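Local coordinates for protein mitomycin biosynthesis 6-O-methyltransferase (Streptomyces lavendulae, PDB 3GWZ) that transfers the S-methyl group of S-adenosyl-L-methionine to the 6-oxygen of 6-demethylmitomycins A and B, completing the quinone methoxy group of mitomycins A and B, at residues Thr205-Gly210 against Asp270-Lys275; Leu216-Leu221 against Glu243-Arg248; Val237-Arg242 against Ile256-Phe261; Asp260-Ile265 against Val286-Arg291. One frame throughout, in Å; residues are numbered along the deposited sequence.

In the fold
All four contacts belong to the class I methyltransferase domain, a mixed sheet of strand order 3-2-1-4-5-7-6 with helices packed on it. Contact 1 pairs the two strands in its middle, 205-209 and 271-275. Contacts 2 and 3 lie between these strands along the chain and share helix 235-247: its C-terminal part meets helix 215-223, its middle meets strand 254-258. Contact 4 starts at Asp260 and Phe261, where contact 3 ends, and carries the loop after that strand onto helix 283-296. Contact 1 lies 13 to 14 Å, centre to centre, from each of the others, while contacts 2 and 4 are about 24 Å apart. Contacts 1, 3 and 4 touch S-adenosyl-L-homocysteine at the strands' C-terminal ends.

Contact 1 (Thr205-Gly210 against Asp270-Lys275); sequences TAVDIG and DVYLIK. With SAH (S-adenosyl-L-homocysteine), chain G.
Strands 205-209 and 271-275 run parallel in the middle of the methyltransferase sheet, and Val207 is bonded through both its N and its O: N donates to Val271 O at 2.9 Å, and O accepts from Leu273 N. Two residues on, Ile209 N reaches Leu273 O at 2.8 Å, with a nearly straight N-H...O angle of 171°. At the start of the pair, Asp270 N donates to Thr205 OG1 at 3.0 Å, while the Asp270 carboxylate turns to Thr205 N and Ala204 N. Side chains alternate between the faces. Val207 and Tyr272 lie side by side, Val207 CB approaching ring atom CD1 at 3.7 Å; the Tyr272 hydroxyl bonds Pro266 O. On the face of Ala206, chi1 of 59° wedges Val271 CG1 between its own N and C and presses it on Ala206 CB, 3.4 Å away. In this Rossmann-like fold the cofactor sits at the C-terminal ends of the strands. There a water accepts from Lys275 N and bonds Asp208 OD1 (2.7 Å) and Ile209 O. The amino group of S-adenosyl-L-homocysteine, atom N, donates to Gly210 O and Lys275 O, and Lys275 NZ grips its carboxylate OXT at 2.7 Å. Glu190 and Ser187 also hold NZ.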
# COMPACT_ATOMS: atom_id res chain seq x y z
N THR A 205 -9.71 -22.93 -29.54
CA THR A 205 -8.78 -23.34 -28.49
C THR A 205 -7.42 -22.68 -28.64
O THR A 205 -6.93 -22.50 -29.75
CB THR A 205 -8.53 -24.85 -28.50
OG1 THR A 205 -8.09 -25.25 -29.80
CG2 THR A 205 -9.82 -25.63 -28.12
N ALA A 206 -6.82 -22.34 -27.50
CA ALA A 206 -5.48 -21.74 -27.46
C ALA A 206 -4.62 -22.44 -26.41
O ALA A 206 -5.12 -22.89 -25.38
CB ALA A 206 -5.59 -20.26 -27.15
N VAL A 207 -3.32 -22.54 -26.68
CA VAL A 207 -2.40 -23.10 -25.71
C VAL A 207 -1.23 -22.15 -25.49
O VAL A 207 -0.58 -21.74 -26.45
CB VAL A 207 -1.86 -24.46 -26.18
CG1 VAL A 207 -0.76 -24.93 -25.24
CG2 VAL A 207 -2.98 -25.50 -26.26
N ASP A 208 -0.99 -21.76 -24.24
CA ASP A 208 0.17 -20.91 -23.95
C ASP A 208 1.30 -21.74 -23.37
O ASP A 208 1.21 -22.26 -22.25
CB ASP A 208 -0.17 -19.77 -22.97
CG ASP A 208 0.91 -18.69 -22.95
OD1 ASP A 208 1.92 -18.84 -23.67
OD2 ASP A 208 0.75 -17.67 -22.24
N ILE A 209 2.37 -21.84 -24.15
CA ILE A 209 3.49 -22.69 -23.81
C ILE A 209 4.51 -21.93 -22.96
O ILE A 209 5.07 -20.94 -23.42
CB ILE A 209 4.19 -23.16 -25.09
CG1 ILE A 209 3.18 -23.83 -26.02
CG2 ILE A 209 5.34 -24.11 -24.75
CD1 ILE A 209 3.61 -23.83 -27.47
N GLY A 210 4.75 -22.39 -21.74
CA GLY A 210 5.62 -21.67 -20.82
C GLY A 210 5.02 -20.31 -20.48
O GLY A 210 5.72 -19.29 -20.48
N ASP A 270 -6.09 -24.69 -31.93
CA ASP A 270 -6.14 -23.72 -33.03
C ASP A 270 -4.97 -22.72 -33.01
O ASP A 270 -4.42 -22.36 -34.05
CB ASP A 270 -7.46 -22.95 -32.99
CG ASP A 270 -8.66 -23.83 -33.30
OD1 ASP A 270 -8.51 -24.80 -34.07
OD2 ASP A 270 -9.76 -23.55 -32.76
N VAL A 271 -4.61 -22.26 -31.82
CA VAL A 271 -3.52 -21.30 -31.74
C VAL A 271 -2.59 -21.64 -30.58
O VAL A 271 -3.04 -21.94 -29.46
CB VAL A 271 -4.04 -19.84 -31.65
CG1 VAL A 271 -4.93 -19.66 -30.42
CG2 VAL A 271 -2.88 -18.84 -31.62
N TYR A 272 -1.29 -21.64 -30.86
CA TYR A 272 -0.29 -21.82 -29.82
C TYR A 272 0.42 -20.50 -29.59
O TYR A 272 0.68 -19.76 -30.54
CB TYR A 272 0.72 -22.90 -30.23
CG TYR A 272 0.09 -24.27 -30.28
CD1 TYR A 272 0.17 -25.13 -29.20
CD2 TYR A 272 -0.63 -24.70 -31.40
CE1 TYR A 272 -0.43 -26.37 -29.22
CE2 TYR A 272 -1.23 -25.95 -31.44
CZ TYR A 272 -1.13 -26.78 -30.35
OH TYR A 272 -1.72 -28.02 -30.38
N LEU A 273 0.71 -20.19 -28.34
CA LEU A 273 1.40 -18.95 -28.01
C LEU A 273 2.66 -19.28 -27.23
O LEU A 273 2.65 -20.19 -26.40
CB LEU A 273 0.50 -18.02 -27.19
CG LEU A 273 -0.77 -17.48 -27.87
CD1 LEU A 273 -1.85 -18.53 -27.86
CD2 LEU A 273 -1.25 -16.23 -27.16
N ILE A 274 3.74 -18.57 -27.51
CA ILE A 274 5.00 -18.78 -26.81
C ILE A 274 5.72 -17.43 -26.69
O ILE A 274 6.28 -16.92 -27.64
CB ILE A 274 5.86 -19.87 -27.49
CG1 ILE A 274 7.08 -20.23 -26.63
CG2 ILE A 274 6.28 -19.47 -28.90
CD1 ILE A 274 7.72 -21.57 -27.03
N LYS A 275 5.65 -16.84 -25.50
CA LYS A 275 6.08 -15.46 -25.30
C LYS A 275 7.25 -15.42 -24.33
O LYS A 275 7.13 -15.93 -23.22
CB LYS A 275 4.92 -14.62 -24.74
CG LYS A 275 5.29 -13.19 -24.39
CD LYS A 275 4.05 -12.29 -24.20
CE LYS A 275 3.39 -12.48 -22.83
NZ LYS A 275 4.21 -11.92 -21.71
N SAH G . 5.45 -16.63 -21.03
CA SAH G . 5.64 -15.95 -19.71
CB SAH G . 6.93 -16.37 -18.97
CG SAH G . 8.26 -16.13 -19.71
SD SAH G . 9.67 -16.54 -18.70
C SAH G . 5.64 -14.46 -19.90
O SAH G . 5.48 -13.72 -18.94
OXT SAH G . 5.80 -13.97 -21.03
C5' SAH G . 10.02 -18.17 -19.32
C4' SAH G . 9.17 -19.28 -18.67
O4' SAH G . 9.52 -20.60 -19.14
C3' SAH G . 9.21 -19.37 -17.14
O3' SAH G . 7.92 -19.05 -16.62
C2' SAH G . 9.55 -20.83 -16.81
O2' SAH G . 8.77 -21.38 -15.75
C1' SAH G . 9.18 -21.54 -18.09
N9 SAH G . 9.94 -22.79 -18.36
C8 SAH G . 11.28 -22.93 -18.32
N7 SAH G . 11.63 -24.20 -18.65
C5 SAH G . 10.49 -24.87 -18.92
C6 SAH G . 10.13 -26.24 -19.34
N6 SAH G . 11.12 -27.14 -19.53
N1 SAH G . 8.82 -26.55 -19.50
C2 SAH G . 7.85 -25.64 -19.30
N3 SAH G . 8.10 -24.37 -18.92
C4 SAH G . 9.38 -23.94 -18.72
O HOH W 1 4.52 -18.20 -23.36

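Contact 2 (Leu216-Leu221 against Glu243-Arg248); sequences LMAAVL and ELLTGR
Arg248, next to helix 235-247, reaches across to Ala218 on helix 215-223. CB points toward the other helix, and CG and CD carry the chain on without themselves touching Ala218. A bend at chi3 (65°) then lays the head group across the alanine. NE passes 3.9 Å from Ala218 CB, and CZ comes to 3.4 Å from the same methyl. NH1 and NH2 are scarcely farther, because the methyl sits over the centre of one guanidinium face, 3.3 Å above its plane. NH2 goes on to a salt bridge with Asp222, the residue after Leu221, which probably helps hold the head group in place. Beside this, Leu245 CD2 packs on Ala218 CB at 3.8 Å, and Leu244 CD2 adds a looser contact at 4.1 Å. The two helices follow successive strands of the sheet, and Met217, modelled as selenomethionine, and Leu245 both rest on Cys254 of strand 254-258. Gly247 makes backbone hydrogen bonds to the second subunit and Arg248 packs on its Arg72, so this part of the contact borders the subunit interface. The guanidinium's weakly solvated flat face can thus pack on the Ala218 methyl while its N-H groups stay available at the rim for Asp222.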
# COMPACT_ATOMS: atom_id res chain seq x y z
N LEU A 216 -1.01 -13.53 -19.89
CA LEU A 216 -1.28 -13.51 -21.32
C LEU A 216 -2.55 -14.29 -21.64
O LEU A 216 -3.44 -13.79 -22.34
CB LEU A 216 -0.10 -14.06 -22.13
CG LEU A 216 -0.36 -14.12 -23.64
CD1 LEU A 216 -0.68 -12.74 -24.19
CD2 LEU A 216 0.82 -14.74 -24.40
N MSE A 217 -2.65 -15.52 -21.14
CA MSE A 217 -3.85 -16.32 -21.38
C MSE A 217 -5.09 -15.62 -20.81
O MSE A 217 -6.16 -15.64 -21.43
CB MSE A 217 -3.70 -17.73 -20.79
CG MSE A 217 -4.84 -18.69 -21.15
SE MSE A 217 -4.78 -19.19 -23.03
CE MSE A 217 -5.71 -17.68 -23.80
N ALA A 218 -4.95 -14.99 -19.65
CA ALA A 218 -6.08 -14.30 -19.02
C ALA A 218 -6.58 -13.15 -19.88
O ALA A 218 -7.77 -12.99 -20.07
CB ALA A 218 -5.71 -13.82 -17.59
N ALA A 219 -5.65 -12.35 -20.40
CA ALA A 219 -6.01 -11.20 -21.23
C ALA A 219 -6.71 -11.64 -22.52
O ALA A 219 -7.73 -11.06 -22.92
CB ALA A 219 -4.78 -10.38 -21.56
N VAL A 220 -6.16 -12.65 -23.17
CA VAL A 220 -6.73 -13.17 -24.41
C VAL A 220 -8.11 -13.80 -24.17
O VAL A 220 -9.04 -13.58 -24.95
CB VAL A 220 -5.77 -14.17 -25.12
CG1 VAL A 220 -6.44 -14.79 -26.34
CG2 VAL A 220 -4.50 -13.46 -25.52
N LEU A 221 -8.26 -14.56 -23.09
CA LEU A 221 -9.54 -15.16 -22.76
C LEU A 221 -10.58 -14.08 -22.46
O LEU A 221 -11.71 -14.14 -22.95
CB LEU A 221 -9.43 -16.13 -21.58
CG LEU A 221 -8.60 -17.40 -21.84
CD1 LEU A 221 -8.44 -18.18 -20.56
CD2 LEU A 221 -9.21 -18.27 -22.94
N GLU A 243 -3.73 -20.07 -9.53
CA GLU A 243 -4.24 -19.06 -8.61
C GLU A 243 -4.67 -17.77 -9.32
O GLU A 243 -5.76 -17.24 -9.06
CB GLU A 243 -3.23 -18.76 -7.50
CG GLU A 243 -3.73 -17.68 -6.52
CD GLU A 243 -2.73 -17.34 -5.42
OE1 GLU A 243 -1.80 -18.14 -5.19
OE2 GLU A 243 -2.88 -16.27 -4.79
N LEU A 244 -3.83 -17.26 -10.22
CA LEU A 244 -4.15 -16.03 -10.96
C LEU A 244 -5.40 -16.20 -11.81
O LEU A 244 -6.32 -15.37 -11.76
CB LEU A 244 -2.95 -15.58 -11.81
CG LEU A 244 -3.11 -14.34 -12.71
CD1 LEU A 244 -1.75 -13.68 -13.01
CD2 LEU A 244 -3.83 -14.67 -14.02
N LEU A 245 -5.44 -17.28 -12.58
CA LEU A 245 -6.57 -17.53 -13.47
C LEU A 245 -7.86 -17.81 -12.70
O LEU A 245 -8.93 -17.36 -13.10
CB LEU A 245 -6.24 -18.68 -14.43
CG LEU A 245 -5.22 -18.34 -15.52
CD1 LEU A 245 -4.57 -19.59 -16.12
CD2 LEU A 245 -5.85 -17.48 -16.62
N THR A 246 -7.77 -18.54 -11.60
CA THR A 246 -8.96 -18.87 -10.83
C THR A 246 -9.56 -17.61 -10.18
O THR A 246 -10.78 -17.40 -10.24
CB THR A 246 -8.65 -19.91 -9.76
OG1 THR A 246 -8.18 -21.10 -10.40
CG2 THR A 246 -9.89 -20.23 -8.93
N GLY A 247 -8.71 -16.79 -9.57
CA GLY A 247 -9.16 -15.58 -8.91
C GLY A 247 -9.68 -14.52 -9.86
O GLY A 247 -10.34 -13.56 -9.45
N ARG A 248 -9.36 -14.67 -11.15
CA ARG A 248 -9.91 -13.79 -12.16
C ARG A 248 -11.14 -14.41 -12.84
O ARG A 248 -11.63 -13.90 -13.84
CB ARG A 248 -8.84 -13.36 -13.17
CG ARG A 248 -7.97 -12.20 -12.63
CD ARG A 248 -6.77 -11.90 -13.50
NE ARG A 248 -7.14 -11.41 -14.83
CZ ARG A 248 -6.27 -10.99 -15.73
NH1 ARG A 248 -4.97 -11.00 -15.45
NH2 ARG A 248 -6.68 -10.57 -16.93

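Contact 3 (Val237-Arg242 against Ile256-Phe261); sequences VAEEAR and ILPGDF. With SAH (S-adenosyl-L-homocysteine), chain G.
Ala238 and Arg242, one turn apart on helix 235-247, pack on Ile256 of strand 254-258. Ahead of them Val237 serves the ligand instead: its CG2 lies 3.7 Å from the ribose O2' of S-adenosyl-L-homocysteine. Ala238 turns its CB to the strand and meets Ile256 CG2 at 3.8 Å; Pro258 CG lies farther from the same methyl. Glu239 starts away from the strand but bends back to take the guanidinium of Arg242, three residues on, side-on, OE1 accepting from NE at 2.9 Å and OE2 from NH2. Both partners lie close to the guanidinium plane, so this two-pronged salt bridge fixes the rotation of the head group. Glu240 faces elsewhere, to Arg213 and Asn180. Ala241 turns CB toward the strand, but its nearest atom to Ile256 CD1 is the carbonyl C, a loose approach. With CG opposite its backbone N (chi1 -170°) and a bend at chi3, Arg242 folds over the isoleucine: Ile256 CG1 lies under one guanidinium face, off toward the rim, 3.5 Å from NH1. A water in that plane accepts from Arg242 NH2 and donates to Ile256 O at 2.7 Å.

Beyond the strand, Asp260 OD1 accepts from adenine N6 at 2.9 Å, and Phe261 N donates to N1 at 3.0 Å. The helix lies antiparallel to the strand (168° between their directions), as expected in a beta-alpha-beta unit with strand 228-233; Ala238 and Ala241 also cover Glu233 and Leu231 of that neighbouring strand, respectively, while Leu257 points away from the helix, and its side chain touches Thr230 and Leu232.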
# COMPACT_ATOMS: atom_id res chain seq x y z
N VAL A 237 5.21 -23.36 -11.03
CA VAL A 237 4.76 -22.14 -11.69
C VAL A 237 3.31 -22.32 -12.15
O VAL A 237 2.50 -21.40 -12.07
CB VAL A 237 5.67 -21.79 -12.89
CG1 VAL A 237 5.27 -20.47 -13.51
CG2 VAL A 237 7.14 -21.75 -12.43
N ALA A 238 3.00 -23.53 -12.63
CA ALA A 238 1.64 -23.83 -13.08
C ALA A 238 0.61 -23.57 -11.98
O ALA A 238 -0.48 -23.07 -12.24
CB ALA A 238 1.55 -25.26 -13.57
N GLU A 239 0.96 -23.91 -10.75
CA GLU A 239 0.06 -23.67 -9.62
C GLU A 239 -0.14 -22.18 -9.37
O GLU A 239 -1.24 -21.74 -9.00
CB GLU A 239 0.54 -24.38 -8.35
CG GLU A 239 0.46 -25.91 -8.45
CD GLU A 239 -0.90 -26.39 -8.93
OE1 GLU A 239 -1.93 -25.95 -8.37
OE2 GLU A 239 -0.95 -27.21 -9.88
N GLU A 240 0.90 -21.38 -9.57
CA GLU A 240 0.75 -19.94 -9.45
C GLU A 240 -0.19 -19.42 -10.54
O GLU A 240 -1.05 -18.58 -10.27
CB GLU A 240 2.11 -19.24 -9.53
CG GLU A 240 3.06 -19.63 -8.39
CD GLU A 240 4.43 -18.98 -8.53
OE1 GLU A 240 4.52 -17.87 -9.12
OE2 GLU A 240 5.42 -19.59 -8.07
N ALA A 241 -0.05 -19.93 -11.76
CA ALA A 241 -0.96 -19.56 -12.83
C ALA A 241 -2.39 -19.97 -12.50
O ALA A 241 -3.33 -19.24 -12.81
CB ALA A 241 -0.52 -20.18 -14.17
N ARG A 242 -2.55 -21.13 -11.88
CA ARG A 242 -3.88 -21.55 -11.47
C ARG A 242 -4.50 -20.53 -10.51
O ARG A 242 -5.67 -20.17 -10.65
CB ARG A 242 -3.86 -22.94 -10.83
CG ARG A 242 -5.25 -23.52 -10.59
CD ARG A 242 -5.21 -24.79 -9.74
NE ARG A 242 -4.22 -25.76 -10.20
CZ ARG A 242 -4.41 -26.63 -11.18
NH1 ARG A 242 -5.56 -26.67 -11.84
NH2 ARG A 242 -3.43 -27.46 -11.52
N ILE A 256 -5.09 -26.07 -16.64
CA ILE A 256 -3.70 -25.95 -16.20
C ILE A 256 -2.96 -27.27 -16.43
O ILE A 256 -3.37 -28.31 -15.93
CB ILE A 256 -3.62 -25.66 -14.69
CG1 ILE A 256 -4.43 -24.40 -14.32
CG2 ILE A 256 -2.17 -25.56 -14.25
CD1 ILE A 256 -4.00 -23.15 -15.05
N LEU A 257 -1.86 -27.21 -17.17
CA LEU A 257 -1.08 -28.39 -17.49
C LEU A 257 0.34 -28.27 -16.96
O LEU A 257 1.19 -27.62 -17.59
CB LEU A 257 -1.05 -28.58 -19.01
CG LEU A 257 -0.20 -29.75 -19.51
CD1 LEU A 257 -0.63 -31.06 -18.84
CD2 LEU A 257 -0.30 -29.86 -21.04
N PRO A 258 0.60 -28.86 -15.80
CA PRO A 258 1.97 -28.93 -15.28
C PRO A 258 2.76 -29.85 -16.19
O PRO A 258 2.32 -30.97 -16.44
CB PRO A 258 1.79 -29.58 -13.90
CG PRO A 258 0.33 -29.39 -13.56
CD PRO A 258 -0.38 -29.44 -14.87
N GLY A 259 3.90 -29.39 -16.69
CA GLY A 259 4.64 -30.19 -17.65
C GLY A 259 5.94 -29.55 -18.10
O GLY A 259 6.40 -28.57 -17.53
N ASP A 260 6.52 -30.13 -19.14
CA ASP A 260 7.84 -29.76 -19.62
C ASP A 260 7.73 -29.64 -21.13
O ASP A 260 7.47 -30.63 -21.82
CB ASP A 260 8.84 -30.86 -19.24
CG ASP A 260 10.24 -30.62 -19.79
OD1 ASP A 260 10.43 -29.69 -20.61
OD2 ASP A 260 11.16 -31.37 -19.40
N PHE A 261 7.92 -28.43 -21.66
CA PHE A 261 7.71 -28.23 -23.10
C PHE A 261 8.76 -28.92 -23.99
O PHE A 261 8.63 -28.93 -25.23
CB PHE A 261 7.50 -26.75 -23.49
CG PHE A 261 8.55 -25.80 -22.97
CD1 PHE A 261 9.90 -26.01 -23.21
CD2 PHE A 261 8.19 -24.66 -22.27
CE1 PHE A 261 10.87 -25.13 -22.74
CE2 PHE A 261 9.15 -23.76 -21.80
CZ PHE A 261 10.49 -24.00 -22.03
N SAH G . 5.45 -16.63 -21.03
CA SAH G . 5.64 -15.95 -19.71
CB SAH G . 6.93 -16.37 -18.97
CG SAH G . 8.26 -16.13 -19.71
SD SAH G . 9.67 -16.54 -18.70
C SAH G . 5.64 -14.46 -19.90
O SAH G . 5.48 -13.72 -18.94
OXT SAH G . 5.80 -13.97 -21.03
C5' SAH G . 10.02 -18.17 -19.32
C4' SAH G . 9.17 -19.28 -18.67
O4' SAH G . 9.52 -20.60 -19.14
C3' SAH G . 9.21 -19.37 -17.14
O3' SAH G . 7.92 -19.05 -16.62
C2' SAH G . 9.55 -20.83 -16.81
O2' SAH G . 8.77 -21.38 -15.75
C1' SAH G . 9.18 -21.54 -18.09
N9 SAH G . 9.94 -22.79 -18.36
C8 SAH G . 11.28 -22.93 -18.32
N7 SAH G . 11.63 -24.20 -18.65
C5 SAH G . 10.49 -24.87 -18.92
C6 SAH G . 10.13 -26.24 -19.34
N6 SAH G . 11.12 -27.14 -19.53
N1 SAH G . 8.82 -26.55 -19.50
C2 SAH G . 7.85 -25.64 -19.30
N3 SAH G . 8.10 -24.37 -18.92
C4 SAH G . 9.38 -23.94 -18.72
O HOH W 2 -4.14 -29.43 -13.57

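Contact 4 (Asp260-Ile265 against Val286-Arg291); sequences DFFETI and VVRILR. With SAH (S-adenosyl-L-homocysteine), chain G.
Phe262 and Arg288 meet flat side to flat side, with ring and guanidinium planes only 19° apart. Phe262 CD1 stands over the centre of the guanidinium, 3.5 Å from Arg288 CZ, a geometry suited to a cation-pi interaction. Arg288 NH1 is salt-bridged to Asp285 in its own helix, and Glu263 OE2, 4.5 Å from Arg288 NH2, stays too far for a second bridge. The apolar contacts come from Ile289, which touches both phenylalanines: CD1 reaches Phe261 CE1 at 3.7 Å, and CG1 reaches Phe262 CE1 at 3.8 Å. Trp281 adds an edge-to-face contact to the Phe262 ring. Polar bonds shape the loop. Asp260 OD1 accepts from Phe262 N at 2.9 Å, forming an Asx turn, and Asp260 O takes both Glu263 N and Thr264 N. Between loop and helix a water donates to Phe261 O and Arg288 O. Against the ligand, chi1 of 52° sets Phe261 CG between N and the carbonyl carbon, and the adenine C6 lies over the ring centre, 3.4 Å above its plane; Phe262 lines the pocket by N6. An acidic residue after strand 254-258, then a ring against the base, mark the adenine end of a class I methyltransferase cofactor pocket.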
# COMPACT_ATOMS: atom_id res chain seq x y z
N ASP A 260 6.52 -30.13 -19.14
CA ASP A 260 7.84 -29.76 -19.62
C ASP A 260 7.73 -29.64 -21.13
O ASP A 260 7.47 -30.63 -21.82
CB ASP A 260 8.84 -30.86 -19.24
CG ASP A 260 10.24 -30.62 -19.79
OD1 ASP A 260 10.43 -29.69 -20.61
OD2 ASP A 260 11.16 -31.37 -19.40
N PHE A 261 7.92 -28.43 -21.66
CA PHE A 261 7.71 -28.23 -23.10
C PHE A 261 8.76 -28.92 -23.99
O PHE A 261 8.63 -28.93 -25.23
CB PHE A 261 7.50 -26.75 -23.49
CG PHE A 261 8.55 -25.80 -22.97
CD1 PHE A 261 9.90 -26.01 -23.21
CD2 PHE A 261 8.19 -24.66 -22.27
CE1 PHE A 261 10.87 -25.13 -22.74
CE2 PHE A 261 9.15 -23.76 -21.80
CZ PHE A 261 10.49 -24.00 -22.03
N PHE A 262 9.77 -29.54 -23.39
CA PHE A 262 10.69 -30.37 -24.16
C PHE A 262 10.13 -31.77 -24.37
O PHE A 262 10.62 -32.54 -25.19
CB PHE A 262 12.06 -30.47 -23.48
CG PHE A 262 12.87 -29.22 -23.57
CD1 PHE A 262 13.44 -28.83 -24.77
CD2 PHE A 262 13.08 -28.45 -22.44
CE1 PHE A 262 14.21 -27.67 -24.84
CE2 PHE A 262 13.84 -27.29 -22.50
CZ PHE A 262 14.40 -26.90 -23.70
N GLU A 263 9.09 -32.09 -23.60
CA GLU A 263 8.51 -33.43 -23.63
C GLU A 263 7.06 -33.41 -24.10
O GLU A 263 6.60 -34.35 -24.73
CB GLU A 263 8.58 -34.07 -22.24
CG GLU A 263 9.99 -34.25 -21.70
CD GLU A 263 10.94 -34.93 -22.69
OE1 GLU A 263 10.50 -35.80 -23.46
OE2 GLU A 263 12.15 -34.58 -22.68
N THR A 264 6.36 -32.32 -23.81
CA THR A 264 4.92 -32.26 -24.02
C THR A 264 4.43 -30.95 -24.61
O THR A 264 4.76 -29.87 -24.12
CB THR A 264 4.17 -32.48 -22.69
OG1 THR A 264 4.62 -33.71 -22.10
CG2 THR A 264 2.67 -32.53 -22.91
N ILE A 265 3.62 -31.05 -25.67
CA ILE A 265 2.83 -29.92 -26.16
C ILE A 265 1.44 -30.47 -26.48
O ILE A 265 1.33 -31.38 -27.29
CB ILE A 265 3.40 -29.32 -27.46
CG1 ILE A 265 4.83 -28.80 -27.24
CG2 ILE A 265 2.51 -28.20 -27.96
CD1 ILE A 265 4.90 -27.54 -26.40
N VAL A 286 15.89 -24.49 -29.08
CA VAL A 286 14.74 -23.86 -29.74
C VAL A 286 14.15 -24.80 -30.79
O VAL A 286 12.93 -24.93 -30.92
CB VAL A 286 15.09 -22.52 -30.40
CG1 VAL A 286 13.97 -22.11 -31.37
CG2 VAL A 286 15.31 -21.44 -29.34
N VAL A 287 15.02 -25.46 -31.55
CA VAL A 287 14.54 -26.39 -32.55
C VAL A 287 13.79 -27.55 -31.91
O VAL A 287 12.76 -28.00 -32.42
CB VAL A 287 15.69 -26.89 -33.47
CG1 VAL A 287 15.25 -28.13 -34.27
CG2 VAL A 287 16.13 -25.77 -34.40
N ARG A 288 14.28 -28.03 -30.77
CA ARG A 288 13.59 -29.09 -30.03
C ARG A 288 12.17 -28.65 -29.69
O ARG A 288 11.21 -29.39 -29.90
CB ARG A 288 14.34 -29.46 -28.74
CG ARG A 288 15.67 -30.16 -28.96
CD ARG A 288 16.44 -30.28 -27.63
NE ARG A 288 15.80 -31.23 -26.73
CZ ARG A 288 15.95 -31.25 -25.41
NH1 ARG A 288 16.74 -30.36 -24.81
NH2 ARG A 288 15.32 -32.16 -24.69
N ILE A 289 12.03 -27.44 -29.16
CA ILE A 289 10.72 -26.93 -28.79
C ILE A 289 9.82 -26.79 -30.02
O ILE A 289 8.68 -27.25 -30.02
CB ILE A 289 10.82 -25.57 -28.03
CG1 ILE A 289 11.54 -25.76 -26.70
CG2 ILE A 289 9.43 -25.00 -27.77
CD1 ILE A 289 12.10 -24.46 -26.12
N LEU A 290 10.36 -26.17 -31.06
CA LEU A 290 9.58 -25.86 -32.25
C LEU A 290 9.09 -27.13 -32.94
O LEU A 290 7.96 -27.19 -33.44
CB LEU A 290 10.42 -25.03 -33.23
CG LEU A 290 10.72 -23.60 -32.79
CD1 LEU A 290 11.62 -22.91 -33.81
CD2 LEU A 290 9.41 -22.84 -32.59
N ARG A 291 9.95 -28.14 -32.96
CA ARG A 291 9.60 -29.39 -33.62
C ARG A 291 8.45 -30.08 -32.89
O ARG A 291 7.54 -30.61 -33.53
CB ARG A 291 10.82 -30.31 -33.74
CG ARG A 291 11.75 -29.94 -34.90
CD ARG A 291 12.96 -30.85 -35.00
NE ARG A 291 13.83 -30.45 -36.11
CZ ARG A 291 15.07 -30.91 -36.31
NH1 ARG A 291 15.60 -31.79 -35.48
NH2 ARG A 291 15.77 -30.47 -37.35
N SAH G . 5.45 -16.63 -21.03
CA SAH G . 5.64 -15.95 -19.71
CB SAH G . 6.93 -16.37 -18.97
CG SAH G . 8.26 -16.13 -19.71
SD SAH G . 9.67 -16.54 -18.70
C SAH G . 5.64 -14.46 -19.90
O SAH G . 5.48 -13.72 -18.94
OXT SAH G . 5.80 -13.97 -21.03
C5' SAH G . 10.02 -18.17 -19.32
C4' SAH G . 9.17 -19.28 -18.67
O4' SAH G . 9.52 -20.60 -19.14
C3' SAH G . 9.21 -19.37 -17.14
O3' SAH G . 7.92 -19.05 -16.62
C2' SAH G . 9.55 -20.83 -16.81
O2' SAH G . 8.77 -21.38 -15.75
C1' SAH G . 9.18 -21.54 -18.09
N9 SAH G . 9.94 -22.79 -18.36
C8 SAH G . 11.28 -22.93 -18.32
N7 SAH G . 11.63 -24.20 -18.65
C5 SAH G . 10.49 -24.87 -18.92
C6 SAH G . 10.13 -26.24 -19.34
N6 SAH G . 11.12 -27.14 -19.53
N1 SAH G . 8.82 -26.55 -19.50
C2 SAH G . 7.85 -25.64 -19.30
N3 SAH G . 8.10 -24.37 -18.92
C4 SAH G . 9.38 -23.94 -18.72
O HOH W 3 10.09 -30.48 -27.30